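Local coordinates for uncharacterized protein (Trypanosoma congolense, PDB 4E40), which is a cell-surface haptoglobin-hemoglobin receptor with an elongated helical-bundle ectodomain, probably serving in the uptake of heme iron, at residues C19-Q24 against V138-L143; I34-A39 against D203-D208; K173-A178 against S197-L202. All coordinates share one frame; numbering follows the deposited sequence. Where two conformers were deposited one is given.

Interaction 1: residues C19-Q24 against V138-L143; sequences CELRAQ and VKVSNL
Arg22 and Val140 lead a buried antiparallel helix-helix contact toward one end of the elongated molecule, where the short helix 12-26 lies against the last turns of the long helix 82-147. The axes of the two segments run at 155° to each other and approach to 9.1 Å. The Arg22 side chain has an apolar and a polar part. Its CB packs on Val140 CG1 at 3.8 Å, and the chain then bends at chi2 and chi3 to carry the guanidinium past Ser141. Arg22 NH1 donates to Ser141 OG over 2.8 Å, at 159° and in the guanidinium plane. The same nitrogen reaches a water at the group's edge, which in turn donates to Ser141 O, so that Ser141 is held through both hydroxyl and carbonyl. Ser141 OG is also hydrogen-bonded to Ala137 O one turn back, which fixes the hydroxyl. Beneath this polar edge, Leu21 CD2 rests 4.2 Å from Val140 CG2, and Leu21 continues onto Leu175 and Leu179. Cys19, on a side of its helix turned from this interface, forms a disulfide with Cys162. Here the Arg22-Ser141 hydrogen bond borders an apolar seam, within the antiparallel packing of two helices that is typical of a helical bundle.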
ATOM      1  N   CYS A  19      14.889   8.532  28.726  1.00 18.60           N
ATOM      2  CA  CYS A  19      15.257   9.605  27.752  1.00 19.57           C
ATOM      3  C   CYS A  19      15.195   9.047  26.342  1.00 19.15           C
ATOM      4  O   CYS A  19      14.552   9.629  25.449  1.00 19.07           O
ATOM      5  CB  CYS A  19      16.694  10.068  28.067  1.00 21.68           C
ATOM      6  SG  CYS A  19      16.972  11.663  27.257  1.00 29.78           S
ATOM      7  N   GLU A  20      15.830   7.866  26.143  1.00 17.98           N
ATOM      8  CA  GLU A  20      15.801   7.236  24.803  1.00 18.33           C
ATOM      9  C   GLU A  20      14.368   6.860  24.410  1.00 18.12           C
ATOM     10  O   GLU A  20      13.972   7.022  23.254  1.00 18.73           O
ATOM     11  CB  GLU A  20      16.719   6.011  24.722  1.00 20.14           C
ATOM     12  CG  GLU A  20      16.711   5.307  23.347  1.00 22.57           C
ATOM     13  CD  GLU A  20      17.013   6.244  22.191  1.00 27.06           C
ATOM     14  OE1 GLU A  20      17.610   7.333  22.429  1.00 29.85           O
ATOM     15  OE2 GLU A  20      16.643   5.934  21.034  1.00 25.41           O
ATOM     16  N   LEU A  21      13.605   6.287  25.336  1.00 16.09           N
ATOM     17  CA  LEU A  21      12.218   5.921  25.040  1.00 15.48           C
ATOM     18  C   LEU A  21      11.415   7.157  24.599  1.00 16.02           C
ATOM     19  O   LEU A  21      10.635   7.075  23.647  1.00 17.17           O
ATOM     20  CB  LEU A  21      11.541   5.307  26.263  1.00 15.86           C
ATOM     21  CG  LEU A  21      10.069   4.904  26.154  1.00 16.47           C
ATOM     22  CD1 LEU A  21       9.830   3.922  24.993  1.00 16.97           C
ATOM     23  CD2 LEU A  21       9.481   4.349  27.450  1.00 16.90           C
ATOM     24  N   ARG A  22      11.579   8.267  25.327  1.00 15.96           N
ATOM     25  CA  ARG A  22      10.826   9.476  24.957  1.00 16.45           C
ATOM     26  C   ARG A  22      11.186   9.908  23.534  1.00 16.99           C
ATOM     27  O   ARG A  22      10.269  10.299  22.774  1.00 18.03           O
ATOM     28  CB  ARG A  22      11.144  10.606  25.956  1.00 17.94           C
ATOM     29  CG  ARG A  22      10.205  11.816  25.798  1.00 22.26           C
ATOM     30  CD  ARG A  22      10.904  12.944  24.994  1.00 25.76           C
ATOM     31  NE  ARG A  22      12.142  13.405  25.623  1.00 27.21           N
ATOM     32  CZ  ARG A  22      12.240  14.218  26.705  1.00 27.51           C
ATOM     33  NH1 ARG A  22      11.153  14.715  27.314  1.00 32.05           N
ATOM     34  NH2 ARG A  22      13.436  14.543  27.197  1.00 28.75           N
ATOM     35  N   ALA A  23      12.463   9.875  23.176  1.00 17.32           N
ATOM     36  CA  ALA A  23      12.896  10.246  21.808  1.00 17.16           C
ATOM     37  C   ALA A  23      12.290   9.317  20.759  1.00 18.29           C
ATOM     38  O   ALA A  23      11.855   9.783  19.691  1.00 18.48           O
ATOM     39  CB  ALA A  23      14.404  10.286  21.660  1.00 19.59           C
ATOM     40  N   GLN A  24      12.160   8.020  21.113  1.00 17.23           N
ATOM     41  CA  GLN A  24      11.500   7.081  20.162  1.00 17.61           C
ATOM     42  C   GLN A  24      10.000   7.376  20.017  1.00 17.22           C
ATOM     43  O   GLN A  24       9.465   7.383  18.917  1.00 17.35           O
ATOM     44  CB  GLN A  24      11.631   5.628  20.629  1.00 19.04           C
ATOM     45  CG  GLN A  24      13.065   5.128  20.737  1.00 22.54           C
ATOM     46  CD  GLN A  24      13.591   4.418  19.570  1.00 23.51           C
ATOM     47  OE1 GLN A  24      14.699   4.764  19.085  1.00 34.07           O
ATOM     48  NE2 GLN A  24      12.782   3.608  18.968  1.00 18.48           N
ATOM     49  N   VAL A 138       4.230  12.571  25.702  1.00 20.56           N
ATOM     50  CA  VAL A 138       3.903  13.582  26.767  1.00 22.17           C
ATOM     51  C   VAL A 138       4.020  12.950  28.109  1.00 21.91           C
ATOM     52  O   VAL A 138       4.657  13.513  29.046  1.00 22.79           O
ATOM     53  CB  VAL A 138       2.476  14.129  26.613  1.00 23.32           C
ATOM     54  CG1 VAL A 138       2.134  15.000  27.820  1.00 26.13           C
ATOM     55  CG2 VAL A 138       2.412  14.953  25.354  1.00 24.17           C
ATOM     56  N   LYS A 139       3.493  11.749  28.301  1.00 22.54           N
ATOM     57  CA  LYS A 139       3.574  11.146  29.634  1.00 22.59           C
ATOM     58  C   LYS A 139       4.985  10.742  30.113  1.00 21.23           C
ATOM     59  O   LYS A 139       5.336  10.866  31.302  1.00 23.18           O
ATOM     60  CB  LYS A 139       2.662   9.943  29.729  1.00 22.35           C
ATOM     61  CG  LYS A 139       1.209  10.317  29.481  1.00 27.29           C
ATOM     62  CD  LYS A 139       0.267   9.187  29.809  1.00 29.36           C
ATOM     63  CE  LYS A 139      -1.193   9.599  29.589  1.00 32.33           C
ATOM     64  NZ  LYS A 139      -2.100   8.682  30.329  1.00 34.91           N
ATOM     65  N   VAL A 140       5.793  10.245  29.174  1.00 20.76           N
ATOM     66  CA  VAL A 140       7.166   9.935  29.492  1.00 19.66           C
ATOM     67  C   VAL A 140       7.941  11.239  29.723  1.00 21.25           C
ATOM     68  O   VAL A 140       8.826  11.273  30.573  1.00 22.68           O
ATOM     69  CB  VAL A 140       7.850   9.012  28.416  1.00 19.80           C
ATOM     70  CG1 VAL A 140       9.346   8.770  28.733  1.00 20.17           C
ATOM     71  CG2 VAL A 140       7.068   7.693  28.374  1.00 17.69           C
ATOM     72  N   SER A 141       7.640  12.306  28.969  1.00 22.37           N
ATOM     73  CA  SER A 141       8.306  13.592  29.206  1.00 23.35           C
ATOM     74  C   SER A 141       7.971  14.077  30.609  1.00 24.95           C
ATOM     75  O   SER A 141       8.859  14.643  31.290  1.00 24.81           O
ATOM     76  CB  SER A 141       7.877  14.666  28.199  1.00 25.10           C
ATOM     77  OG  SER A 141       8.369  14.362  26.906  1.00 24.76           O
ATOM     78  N   ASN A 142       6.719  13.874  31.051  1.00 25.26           N
ATOM     79  CA  ASN A 142       6.339  14.278  32.422  1.00 28.26           C
ATOM     80  C   ASN A 142       7.154  13.535  33.451  1.00 28.19           C
ATOM     81  O   ASN A 142       7.588  14.128  34.470  1.00 29.84           O
ATOM     82  CB  ASN A 142       4.850  14.123  32.700  1.00 28.84           C
ATOM     83  CG  ASN A 142       4.013  15.032  31.857  1.00 31.60           C
ATOM     84  OD1 ASN A 142       4.517  16.021  31.275  1.00 37.68           O
ATOM     85  ND2 ASN A 142       2.707  14.729  31.773  1.00 34.37           N
ATOM     86  N   LEU A 143       7.332  12.227  33.225  1.00 25.62           N
ATOM     87  CA  LEU A 143       8.109  11.382  34.109  1.00 24.86           C
ATOM     88  C   LEU A 143       9.550  11.870  34.199  1.00 24.55           C
ATOM     89  O   LEU A 143      10.116  11.958  35.305  1.00 25.84           O
ATOM     90  CB  LEU A 143       8.024   9.906  33.633  1.00 25.16           C
ATOM     91  CG  LEU A 143       8.806   8.905  34.457  1.00 24.89           C
ATOM     92  CD1 LEU A 143       8.153   8.628  35.819  1.00 27.40           C
ATOM     93  CD2 LEU A 143       8.967   7.590  33.652  1.00 26.04           C
TER
HETATM   94  O   HOH W   1      10.828  16.134  29.963  1.00 33.11           O

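Interaction 2: residues I34-A39 against D203-D208; sequences ILLRPA and DNLDKD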
ATOM      1  N   ILE A  34       6.465   8.361   7.109  1.00 18.90           N
ATOM      2  CA  ILE A  34       7.421   7.707   6.182  1.00 19.62           C
ATOM      3  C   ILE A  34       6.939   6.336   5.748  1.00 19.04           C
ATOM      4  O   ILE A  34       7.007   5.983   4.559  1.00 19.37           O
ATOM      5  CB  ILE A  34       8.819   7.565   6.873  1.00 19.64           C
ATOM      6  CG1 ILE A  34       9.420   8.947   7.002  1.00 20.88           C
ATOM      7  CG2 ILE A  34       9.789   6.682   6.039  1.00 22.17           C
ATOM      8  CD1 ILE A  34      10.659   8.940   7.894  1.00 20.14           C
ATOM      9  N   LEU A  35       6.445   5.528   6.696  1.00 19.85           N
ATOM     10  CA  LEU A  35       5.924   4.205   6.293  1.00 19.12           C
ATOM     11  C   LEU A  35       4.753   4.360   5.321  1.00 20.46           C
ATOM     12  O   LEU A  35       4.705   3.589   4.354  1.00 19.73           O
ATOM     13  CB  LEU A  35       5.438   3.370   7.508  1.00 18.97           C
ATOM     14  CG  LEU A  35       6.532   2.683   8.325  1.00 19.96           C
ATOM     15  CD1 LEU A  35       5.950   2.152   9.626  1.00 21.56           C
ATOM     16  CD2 LEU A  35       7.122   1.518   7.531  1.00 24.69           C
ATOM     17  N   LEU A  36       3.866   5.359   5.528  1.00 19.99           N
ATOM     18  CA  LEU A  36       2.619   5.503   4.727  1.00 20.91           C
ATOM     19  C   LEU A  36       2.889   6.042   3.336  1.00 24.85           C
ATOM     20  O   LEU A  36       2.157   5.722   2.359  1.00 23.57           O
ATOM     21  CB  LEU A  36       1.603   6.389   5.451  1.00 20.17           C
ATOM     22  CG  LEU A  36       0.268   6.627   4.728  1.00 19.76           C
ATOM     23  CD1 LEU A  36      -0.501   5.304   4.661  1.00 19.42           C
ATOM     24  CD2 LEU A  36      -0.473   7.684   5.490  1.00 20.52           C
ATOM     25  N   ARG A  37       3.966   6.798   3.204  1.00 23.16           N
ATOM     26  CA  ARG A  37       4.224   7.600   1.989  1.00 25.86           C
ATOM     27  C   ARG A  37       4.091   6.832   0.673  1.00 27.98           C
ATOM     28  O   ARG A  37       3.366   7.334  -0.214  1.00 28.93           O
ATOM     29  CB  ARG A  37       5.560   8.329   2.116  1.00 27.45           C
ATOM     30  CG  ARG A  37       5.876   9.289   0.966  1.00 31.18           C
ATOM     31  CD  ARG A  37       4.824  10.356   0.810  1.00 36.04           C
ATOM     32  NE  ARG A  37       5.225  11.273  -0.263  1.00 43.55           N
ATOM     33  CZ  ARG A  37       4.380  12.038  -0.957  1.00 49.79           C
ATOM     34  NH1 ARG A  37       3.073  12.007  -0.683  1.00 48.37           N
ATOM     35  NH2 ARG A  37       4.843  12.820  -1.946  1.00 47.13           N
ATOM     36  N   PRO A  38       4.710   5.632   0.542  1.00 26.13           N
ATOM     37  CA  PRO A  38       4.591   4.963  -0.773  1.00 26.76           C
ATOM     38  C   PRO A  38       3.203   4.530  -1.148  1.00 27.56           C
ATOM     39  O   PRO A  38       2.912   4.501  -2.365  1.00 24.27           O
ATOM     40  CB  PRO A  38       5.470   3.699  -0.649  1.00 26.32           C
ATOM     41  CG  PRO A  38       6.487   4.075   0.405  1.00 28.91           C
ATOM     42  CD  PRO A  38       5.713   4.938   1.378  1.00 26.10           C
ATOM     43  N   ALA A  39       2.380   4.150  -0.170  1.00 26.07           N
ATOM     44  CA  ALA A  39       0.999   3.746  -0.455  1.00 25.68           C
ATOM     45  C   ALA A  39       0.229   4.963  -0.893  1.00 25.39           C
ATOM     46  O   ALA A  39      -0.609   4.819  -1.810  1.00 24.61           O
ATOM     47  CB  ALA A  39       0.329   3.025   0.743  1.00 25.86           C
ATOM     48  N   ASP A 203       3.144  -2.149  13.008  0.50 20.04           N
ATOM     49  CA  ASP A 203       3.353  -3.430  12.307  0.50 21.79           C
ATOM     50  C   ASP A 203       2.234  -3.692  11.257  0.50 20.73           C
ATOM     51  O   ASP A 203       2.487  -4.237  10.181  0.50 22.69           O
ATOM     52  CB  ASP A 203       3.602  -4.575  13.303  0.50 24.51           C
ATOM     53  CG  ASP A 203       5.019  -4.492  13.985  0.50 25.91           C
ATOM     54  OD1 ASP A 203       6.063  -4.433  13.255  0.50 26.51           O
ATOM     55  OD2 ASP A 203       5.123  -4.497  15.257  0.50 31.25           O
ATOM     56  N   ASN A 204       1.036  -3.212  11.527  1.00 20.99           N
ATOM     57  CA  ASN A 204      -0.084  -3.342  10.538  1.00 20.72           C
ATOM     58  C   ASN A 204       0.136  -2.381   9.372  1.00 21.45           C
ATOM     59  O   ASN A 204      -0.128  -2.736   8.223  1.00 20.14           O
ATOM     60  CB  ASN A 204      -1.444  -3.145  11.207  1.00 22.79           C
ATOM     61  CG  ASN A 204      -1.850  -4.372  12.026  1.00 29.60           C
ATOM     62  OD1 ASN A 204      -1.467  -5.483  11.668  1.00 33.61           O
ATOM     63  ND2 ASN A 204      -2.661  -4.186  13.056  1.00 30.83           N
ATOM     64  N   LEU A 205       0.599  -1.170   9.676  1.00 19.18           N
ATOM     65  CA  LEU A 205       0.929  -0.155   8.664  1.00 17.88           C
ATOM     66  C   LEU A 205       1.996  -0.690   7.709  1.00 20.34           C
ATOM     67  O   LEU A 205       1.831  -0.596   6.496  1.00 19.56           O
ATOM     68  CB  LEU A 205       1.356   1.128   9.393  1.00 17.03           C
ATOM     69  CG  LEU A 205       1.891   2.271   8.542  1.00 16.28           C
ATOM     70  CD1 LEU A 205       0.908   2.680   7.394  1.00 17.19           C
ATOM     71  CD2 LEU A 205       2.203   3.447   9.432  1.00 18.14           C
ATOM     72  N   ASP A 206       3.082  -1.233   8.267  1.00 19.44           N
ATOM     73  CA  ASP A 206       4.201  -1.749   7.480  1.00 21.54           C
ATOM     74  C   ASP A 206       3.675  -2.870   6.570  1.00 22.57           C
ATOM     75  O   ASP A 206       3.964  -2.847   5.344  1.00 22.49           O
ATOM     76  CB  ASP A 206       5.252  -2.268   8.475  1.00 23.41           C
ATOM     77  CG  ASP A 206       6.577  -2.542   7.866  1.00 30.51           C
ATOM     78  OD1 ASP A 206       6.828  -2.240   6.686  1.00 25.78           O
ATOM     79  OD2 ASP A 206       7.469  -2.980   8.668  1.00 34.83           O
ATOM     80  N   LYS A 207       2.892  -3.793   7.124  1.00 22.50           N
ATOM     81  CA  LYS A 207       2.311  -4.914   6.355  1.00 23.64           C
ATOM     82  C   LYS A 207       1.430  -4.404   5.228  1.00 23.74           C
ATOM     83  O   LYS A 207       1.500  -4.917   4.081  1.00 23.84           O
ATOM     84  CB  LYS A 207       1.511  -5.809   7.260  1.00 26.87           C
ATOM     85  CG  LYS A 207       2.410  -6.725   8.073  1.00 35.84           C
ATOM     86  CD  LYS A 207       1.536  -7.491   9.064  1.00 38.98           C
ATOM     87  CE  LYS A 207       2.224  -8.744   9.587  1.00 49.73           C
ATOM     88  NZ  LYS A 207       3.380  -8.418  10.462  1.00 50.11           N
ATOM     89  N   ASP A 208       0.618  -3.404   5.534  1.00 21.53           N
ATOM     90  CA  ASP A 208      -0.356  -2.884   4.542  1.00 21.72           C
ATOM     91  C   ASP A 208       0.355  -2.235   3.370  1.00 21.12           C
ATOM     92  O   ASP A 208      -0.093  -2.406   2.218  1.00 20.14           O
ATOM     93  CB  ASP A 208      -1.342  -1.890   5.169  1.00 24.16           C
ATOM     94  CG  ASP A 208      -2.425  -2.590   6.016  1.00 28.98           C
ATOM     95  OD1 ASP A 208      -2.567  -3.831   5.971  1.00 31.40           O
ATOM     96  OD2 ASP A 208      -3.124  -1.901   6.782  1.00 29.54           O
TER
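A near-parallel pairing within the elongated helical bundle of the receptor brings Leu35 and Leu36 of helix 28-73 against Leu205 and Asp206 of helix 192-246. The segment axes come within 9.2 Å at an angle of 27°, and the contact is one of van der Waals packing. Leu35 and Leu205 contribute equally, and Leu205 divides its two methyl groups between neighbouring leucines. Its CD2 lies 3.8 Å from Leu35 CB and 4.0 Å from Leu35 CD1, so one branch covers both the root and a tip of that side chain. The other branch, CD1, meets Leu36 CD1 at 4.0 Å, the two side chains standing at about a right angle. Leu205 extends in this direction because its CG is anti to the backbone N (chi1 173°), which carries the fork across the interface between the two leucines. Leu35 has its CG anti to the carbonyl carbon instead (chi1 -79°), and its CD2 reaches the partly exposed margin, where it lies 3.9 Å from Asp206 OD1. Here a methyl group abuts a carboxylate, and Asp206 has a weak, long ion pair with Lys210 on its own helix. Just beyond the touching leucines, Pro38 interrupts the regular hydrogen bonding of its helix, and the segment is kinked there. The side chain of Leu36 is about 10 Å from that of Arg42, a heme-binding residue further along the same helix, although no heme is bound to this chain. Helix 82-147 closes the inner side, with Ala122 touching both Leu36 and Leu205, so three long helices meet around this partly buried apolar cluster. Along helix 192-246, Leu202 touches Leu35 on one side of the contact, while Val209 meets Pro38 and Ala39 on the other.

Interaction 3: residues K173-A178 against S197-L202; sequences KSLAAA and SILTSL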
ATOM      1  N   LYS A 173      10.555  -2.225  15.804  1.00 14.88           N
ATOM      2  CA  LYS A 173      11.609  -2.987  16.439  1.00 14.60           C
ATOM      3  C   LYS A 173      12.403  -2.159  17.418  1.00 15.31           C
ATOM      4  O   LYS A 173      12.637  -2.600  18.566  1.00 15.61           O
ATOM      5  CB  LYS A 173      12.520  -3.545  15.329  1.00 16.67           C
ATOM      6  CG  LYS A 173      13.668  -4.366  15.894  1.00 18.36           C
ATOM      7  CD  LYS A 173      14.561  -4.872  14.735  1.00 19.08           C
ATOM      8  CE  LYS A 173      15.701  -5.743  15.280  1.00 22.18           C
ATOM      9  NZ  LYS A 173      16.514  -6.248  14.119  1.00 24.68           N
ATOM     10  N   SER A 174      12.810  -0.947  17.016  1.00 15.05           N
ATOM     11  CA  SER A 174      13.605  -0.182  17.961  1.00 14.21           C
ATOM     12  C   SER A 174      12.767   0.344  19.138  1.00 14.40           C
ATOM     13  O   SER A 174      13.261   0.404  20.264  1.00 15.54           O
ATOM     14  CB  SER A 174      14.350   1.007  17.254  1.00 15.96           C
ATOM     15  OG  SER A 174      13.380   2.015  16.885  1.00 16.70           O
ATOM     16  N   LEU A 175      11.479   0.627  18.919  1.00 14.49           N
ATOM     17  CA  LEU A 175      10.671   1.104  20.007  1.00 14.35           C
ATOM     18  C   LEU A 175      10.463  -0.047  21.012  1.00 13.77           C
ATOM     19  O   LEU A 175      10.504   0.194  22.201  1.00 14.62           O
ATOM     20  CB  LEU A 175       9.353   1.643  19.455  1.00 15.54           C
ATOM     21  CG  LEU A 175       8.356   2.061  20.542  1.00 15.94           C
ATOM     22  CD1 LEU A 175       8.915   3.170  21.472  1.00 17.55           C
ATOM     23  CD2 LEU A 175       7.067   2.525  19.856  1.00 16.24           C
ATOM     24  N   ALA A 176      10.168  -1.243  20.459  1.00 14.70           N
ATOM     25  CA  ALA A 176       9.997  -2.384  21.396  1.00 14.80           C
ATOM     26  C   ALA A 176      11.253  -2.624  22.216  1.00 14.99           C
ATOM     27  O   ALA A 176      11.141  -2.904  23.433  1.00 15.47           O
ATOM     28  CB  ALA A 176       9.610  -3.626  20.588  1.00 15.51           C
ATOM     29  N   ALA A 177      12.449  -2.507  21.590  1.00 14.73           N
ATOM     30  CA  ALA A 177      13.696  -2.693  22.370  1.00 14.73           C
ATOM     31  C   ALA A 177      13.791  -1.647  23.491  1.00 14.96           C
ATOM     32  O   ALA A 177      14.200  -1.913  24.632  1.00 15.93           O
ATOM     33  CB  ALA A 177      14.910  -2.603  21.446  1.00 15.14           C
ATOM     34  N   ALA A 178      13.405  -0.392  23.171  1.00 14.69           N
ATOM     35  CA  ALA A 178      13.509   0.718  24.156  1.00 15.02           C
ATOM     36  C   ALA A 178      12.514   0.494  25.299  1.00 14.99           C
ATOM     37  O   ALA A 178      12.859   0.724  26.485  1.00 16.28           O
ATOM     38  CB  ALA A 178      13.207   2.035  23.435  1.00 15.59           C
ATOM     39  N   SER A 197      -0.508  -0.514  21.513  1.00 21.48           N
ATOM     40  CA  SER A 197      -1.254  -0.104  20.308  1.00 21.95           C
ATOM     41  C   SER A 197      -0.307   0.518  19.280  1.00 20.44           C
ATOM     42  O   SER A 197      -0.500   0.394  18.085  1.00 19.94           O
ATOM     43  CB  SER A 197      -2.380   0.869  20.682  1.00 26.34           C
ATOM     44  OG  SER A 197      -1.818   2.158  20.831  1.00 35.83           O
ATOM     45  N   ILE A 198       0.759   1.190  19.728  1.00 18.83           N
ATOM     46  CA  ILE A 198       1.681   1.793  18.750  1.00 17.71           C
ATOM     47  C   ILE A 198       2.352   0.685  17.972  1.00 17.89           C
ATOM     48  O   ILE A 198       2.487   0.793  16.789  1.00 18.15           O
ATOM     49  CB  ILE A 198       2.798   2.647  19.426  1.00 18.12           C
ATOM     50  CG1 ILE A 198       2.168   3.841  20.149  1.00 18.33           C
ATOM     51  CG2 ILE A 198       3.812   3.108  18.360  1.00 18.56           C
ATOM     52  CD1 ILE A 198       3.136   4.448  21.195  1.00 19.89           C
ATOM     53  N   LEU A 199       2.835  -0.361  18.672  1.00 17.35           N
ATOM     54  CA  LEU A 199       3.572  -1.446  18.074  1.00 17.87           C
ATOM     55  C   LEU A 199       2.638  -2.200  17.086  1.00 17.29           C
ATOM     56  O   LEU A 199       3.064  -2.432  15.958  1.00 18.15           O
ATOM     57  CB  LEU A 199       4.104  -2.412  19.146  1.00 18.00           C
ATOM     58  CG  LEU A 199       5.169  -1.841  20.099  1.00 18.37           C
ATOM     59  CD1 LEU A 199       5.586  -2.938  21.107  1.00 18.20           C
ATOM     60  CD2 LEU A 199       6.393  -1.418  19.250  1.00 19.15           C
ATOM     61  N   THR A 200       1.403  -2.468  17.512  1.00 18.94           N
ATOM     62  CA  THR A 200       0.435  -3.125  16.596  1.00 20.49           C
ATOM     63  C   THR A 200       0.112  -2.248  15.398  1.00 18.28           C
ATOM     64  O   THR A 200       0.095  -2.749  14.234  1.00 19.75           O
ATOM     65  CB  THR A 200      -0.792  -3.634  17.345  1.00 20.44           C
ATOM     66  OG1 THR A 200      -1.397  -2.606  18.104  1.00 27.70           O
ATOM     67  CG2 THR A 200      -0.420  -4.659  18.289  1.00 21.22           C
ATOM     68  N   SER A 201      -0.106  -0.967  15.631  1.00 18.63           N
ATOM     69  CA  SER A 201      -0.437  -0.045  14.503  1.00 17.72           C
ATOM     70  C   SER A 201       0.734   0.075  13.540  1.00 19.19           C
ATOM     71  O   SER A 201       0.530  -0.012  12.305  1.00 19.28           O
ATOM     72  CB  SER A 201      -0.815   1.339  14.995  1.00 19.45           C
ATOM     73  OG  SER A 201      -2.048   1.293  15.723  1.00 24.08           O
ATOM     74  N   LEU A 202       1.969   0.219  14.041  1.00 17.57           N
ATOM     75  CA  LEU A 202       3.114   0.302  13.132  1.00 18.09           C
ATOM     76  C   LEU A 202       3.332  -1.004  12.359  1.00 19.69           C
ATOM     77  O   LEU A 202       3.686  -0.946  11.172  1.00 18.92           O
ATOM     78  CB  LEU A 202       4.410   0.591  13.899  1.00 18.12           C
ATOM     79  CG  LEU A 202       4.493   2.031  14.405  1.00 18.60           C
ATOM     80  CD1 LEU A 202       5.734   2.179  15.316  1.00 19.23           C
ATOM     81  CD2 LEU A 202       4.526   3.069  13.279  1.00 19.04           C
TER
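Leu175 sets one methyl group against both Ile198 and Leu199 where the short helix 172-180 packs antiparallel on helix 192-246, as part of the receptor's helical bundle. Its CD2 touches Ile198 CG2 at 3.6 Å and Leu199 CD2 at 4.0 Å, so a single branch serves two residues of the facing helix. Leu175 and Ile198 meet at about a right angle, and the methyl of the isoleucine's beta branch makes the touch. That branch is presented because Ile198 CG1 takes the position anti to the carbonyl carbon (chi1 -64°), leaving CG2 anti to the backbone N.

Beside this pair, Leu199 leaves its backbone at a slant, yet its fork bends round to spread over Ala176. Its CD1 lies 4.1 Å from Ala176 CB, while CD2 is 4.0 Å from the backbone Ala176 N. The small alanine thus lets the leucine settle against the helix surface itself. The segment axes remain 10.3 Å apart, at 163° between their directions, and the side chains of Leu175 and Leu199 meet across the gap.

Outside this first shell, Leu175 and Ile198 both touch Leu25 and Val28, which belong to the successive helices 12-26 and 28-73. Ile198 also meets Asn132 and Ser136 of helix 82-147. Leu175 and Ile198 are buried among these helices, whereas Ala176 and Leu199 are partly exposed. Leu175 thus faces the interior of the bundle, with Ala176 nearer the outside. At the start of the short helix, the backbone N of Ser174 donates a hydrogen bond to Thr171 OG1.

From the N terminus, helix 12-26 supplies residues 19-24 and helix 28-73 supplies residues 34-39 before the chain runs into helix 82-147. Its residues 138-143 close interaction 1, with 113 residues between. Helix 172-180 then opens interaction 3, which closes at residues 197-202 after only 18 intervening residues, mostly helical, and the immediately following residues 203-208 of the same helix complete interaction 2. Interactions 1 and 2 therefore cross, interaction 3 is nested inside the loop of interaction 2, and interactions 1 and 3 follow in series. Interaction 3 touches both others, through Leu21 with Leu175 and Leu35 with Leu202, joining the short helices at one end to the long bundle.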